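Local coordinates for protein Hpr(Ser) kinase (Coxiella burnetii, PDB 3TQF) that probably binds ATP and acts as a bifunctional kinase and phosphatase that adds phosphate to, and removes it from, a serine of HPr, at residues Val44-Ile49 with Gly68-Thr73. Sequence-based numbering, arbitrary orientation.
Sequences VCDDVI and GYILIT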
loop_
_atom_site.group_PDB
_atom_site.type_symbol
_atom_site.label_atom_id
_atom_site.label_comp_id
_atom_site.label_asym_id
_atom_site.label_seq_id
_atom_site.Cartn_x
_atom_site.Cartn_y
_atom_site.Cartn_z
ATOM N N VAL A 44 16.171 -12.309 5.627
ATOM C CA VAL A 44 17.138 -13.345 5.945
ATOM C C VAL A 44 17.110 -14.368 4.815
ATOM O O VAL A 44 18.148 -14.657 4.215
ATOM C CB VAL A 44 16.869 -14.016 7.300
ATOM C CG1 VAL A 44 18.027 -14.921 7.679
ATOM C CG2 VAL A 44 16.665 -12.971 8.370
ATOM N N CYS A 45 15.927 -14.897 4.506
ATOM C CA CYS A 45 15.805 -15.879 3.431
ATOM C C CYS A 45 14.384 -16.059 2.886
ATOM O O CYS A 45 13.404 -15.940 3.619
ATOM C CB CYS A 45 16.323 -17.232 3.911
ATOM S SG CYS A 45 16.967 -18.264 2.582
ATOM N N ASP A 46 14.303 -16.361 1.591
ATOM C CA ASP A 46 13.047 -16.683 0.922
ATOM C C ASP A 46 12.925 -18.200 0.856
ATOM O O ASP A 46 13.935 -18.906 0.782
ATOM C CB ASP A 46 13.047 -16.096 -0.498
ATOM C CG ASP A 46 11.638 -15.839 -1.049
ATOM O OD1 ASP A 46 10.807 -15.213 -0.343
ATOM O OD2 ASP A 46 11.379 -16.235 -2.213
ATOM N N ASP A 47 11.690 -18.693 0.905
ATOM C CA ASP A 47 11.371 -20.117 0.702
ATOM C C ASP A 47 11.864 -21.092 1.776
ATOM O O ASP A 47 11.049 -21.695 2.467
ATOM C CB ASP A 47 11.838 -20.608 -0.676
ATOM C CG ASP A 47 11.358 -22.023 -0.978
ATOM O OD1 ASP A 47 10.173 -22.321 -0.702
ATOM O OD2 ASP A 47 12.161 -22.844 -1.483
ATOM N N VAL A 48 13.179 -21.277 1.894
ATOM C CA VAL A 48 13.741 -22.288 2.805
ATOM C C VAL A 48 14.794 -21.697 3.739
ATOM O O VAL A 48 15.550 -20.816 3.346
ATOM C CB VAL A 48 14.356 -23.458 2.018
ATOM C CG1 VAL A 48 15.117 -24.396 2.938
ATOM C CG2 VAL A 48 13.268 -24.217 1.285
ATOM N N ILE A 49 14.835 -22.199 4.973
ATOM C CA ILE A 49 15.719 -21.683 6.016
ATOM C C ILE A 49 16.498 -22.816 6.670
ATOM O O ILE A 49 15.913 -23.830 7.039
ATOM C CB ILE A 49 14.917 -21.011 7.147
ATOM C CG1 ILE A 49 13.853 -20.078 6.598
ATOM C CG2 ILE A 49 15.826 -20.223 8.061
ATOM C CD1 ILE A 49 12.818 -19.732 7.620
ATOM N N GLY A 68 20.111 -13.447 -0.569
ATOM C CA GLY A 68 19.904 -12.107 -1.113
ATOM C C GLY A 68 18.870 -12.017 -2.221
ATOM O O GLY A 68 18.531 -10.916 -2.656
ATOM N N TYR A 69 18.356 -13.161 -2.672
ATOM C CA TYR A 69 17.423 -13.202 -3.795
ATOM C C TYR A 69 16.001 -13.573 -3.373
ATOM O O TYR A 69 15.803 -14.391 -2.477
ATOM C CB TYR A 69 17.919 -14.176 -4.858
ATOM C CG TYR A 69 19.211 -13.744 -5.508
ATOM C CD1 TYR A 69 19.219 -12.778 -6.508
ATOM C CD2 TYR A 69 20.429 -14.299 -5.123
ATOM C CE1 TYR A 69 20.403 -12.379 -7.109
ATOM C CE2 TYR A 69 21.615 -13.907 -5.719
ATOM C CZ TYR A 69 21.596 -12.946 -6.709
ATOM O OH TYR A 69 22.771 -12.553 -7.301
ATOM N N ILE A 70 15.028 -12.947 -4.037
ATOM C CA ILE A 70 13.600 -13.192 -3.834
ATOM C C ILE A 70 12.976 -13.446 -5.196
ATOM O O ILE A 70 13.330 -12.783 -6.162
ATOM C CB ILE A 70 12.901 -11.953 -3.219
ATOM C CG1 ILE A 70 13.149 -11.881 -1.717
ATOM C CG2 ILE A 70 11.395 -11.970 -3.468
ATOM C CD1 ILE A 70 12.427 -10.707 -1.047
ATOM N N LEU A 71 12.056 -14.399 -5.271
ATOM C CA LEU A 71 11.307 -14.647 -6.497
ATOM C C LEU A 71 9.879 -14.128 -6.336
ATOM O O LEU A 71 9.200 -14.452 -5.359
ATOM C CB LEU A 71 11.293 -16.141 -6.823
ATOM C CG LEU A 71 10.480 -16.573 -8.050
ATOM C CD1 LEU A 71 11.083 -16.014 -9.334
ATOM C CD2 LEU A 71 10.387 -18.090 -8.124
ATOM N N ILE A 72 9.439 -13.315 -7.293
ATOM C CA ILE A 72 8.069 -12.817 -7.334
ATOM C C ILE A 72 7.544 -13.008 -8.747
ATOM O O ILE A 72 8.116 -12.479 -9.699
ATOM C CB ILE A 72 7.993 -11.327 -6.956
ATOM C CG1 ILE A 72 8.386 -11.129 -5.489
ATOM C CG2 ILE A 72 6.595 -10.782 -7.198
ATOM C CD1 ILE A 72 8.290 -9.691 -5.023
ATOM N N THR A 73 6.468 -13.776 -8.887
ATOM C CA THR A 73 5.947 -14.103 -10.206
ATOM C C THR A 73 5.485 -12.832 -10.902
ATOM O O THR A 73 4.769 -12.023 -10.326
ATOM C CB THR A 73 4.798 -15.128 -10.136
ATOM O OG1 THR A 73 3.771 -14.639 -9.266
ATOM C CG2 THR A 73 5.312 -16.479 -9.612
#
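Asp-46 turns the face of its carboxylate to strand 69-72, with OD2 next to the backbone of Ile-70 and Leu-71, just past the end of strand 42-45 in the probable nucleotide-binding core of the HPr kinase C-terminal domain. Strand 42-45 belongs to the large mixed sheet, whereas strand 69-72 forms a separate hairpin with strand 76-79; Asp-46 accounts for all the close contacts, and no hydrogen bond joins the segments. The backbones come nearest at Asp-46 and Ile-70, whose CA atoms are 5.9 Å apart. With CG anti to the backbone N (chi1 -155°), the carboxylate extends across to the hairpin strand: OD2 of Asp-46 lies 4.1 Å from CA of Ile-70, while N of Leu-71 is 3.6 Å from OD2 and well above the carboxylate plane, so no hydrogen bond forms. Behind it, CB of Asp-46 packs 3.8 Å from the carbonyl O of Tyr-69. The carboxylate oxygens have hydrogen-bond partners outside the two segments, among them a weak hydrogen bond between OG of Ser-30 and OD1. That serine belongs to a sequence consistent with a Walker A P-loop, which places Asp-46 beside the probable phosphate-binding loop. The hydroxyl lies between OD1 and O of Leu-71, weakly bonded to each, and can probably donate to one at a time. On the sheet side, a classic beta bulge sets Val-44 and Cys-45 opposite Phe-11 of strand 10-14, and Cys-45 is tied to Cys-62 by a disulfide. The side-chain contact is a van der Waals one: CG1 of Ile-70 stands over the flat face of the carboxylate, 4.3 Å from CG of Asp-46.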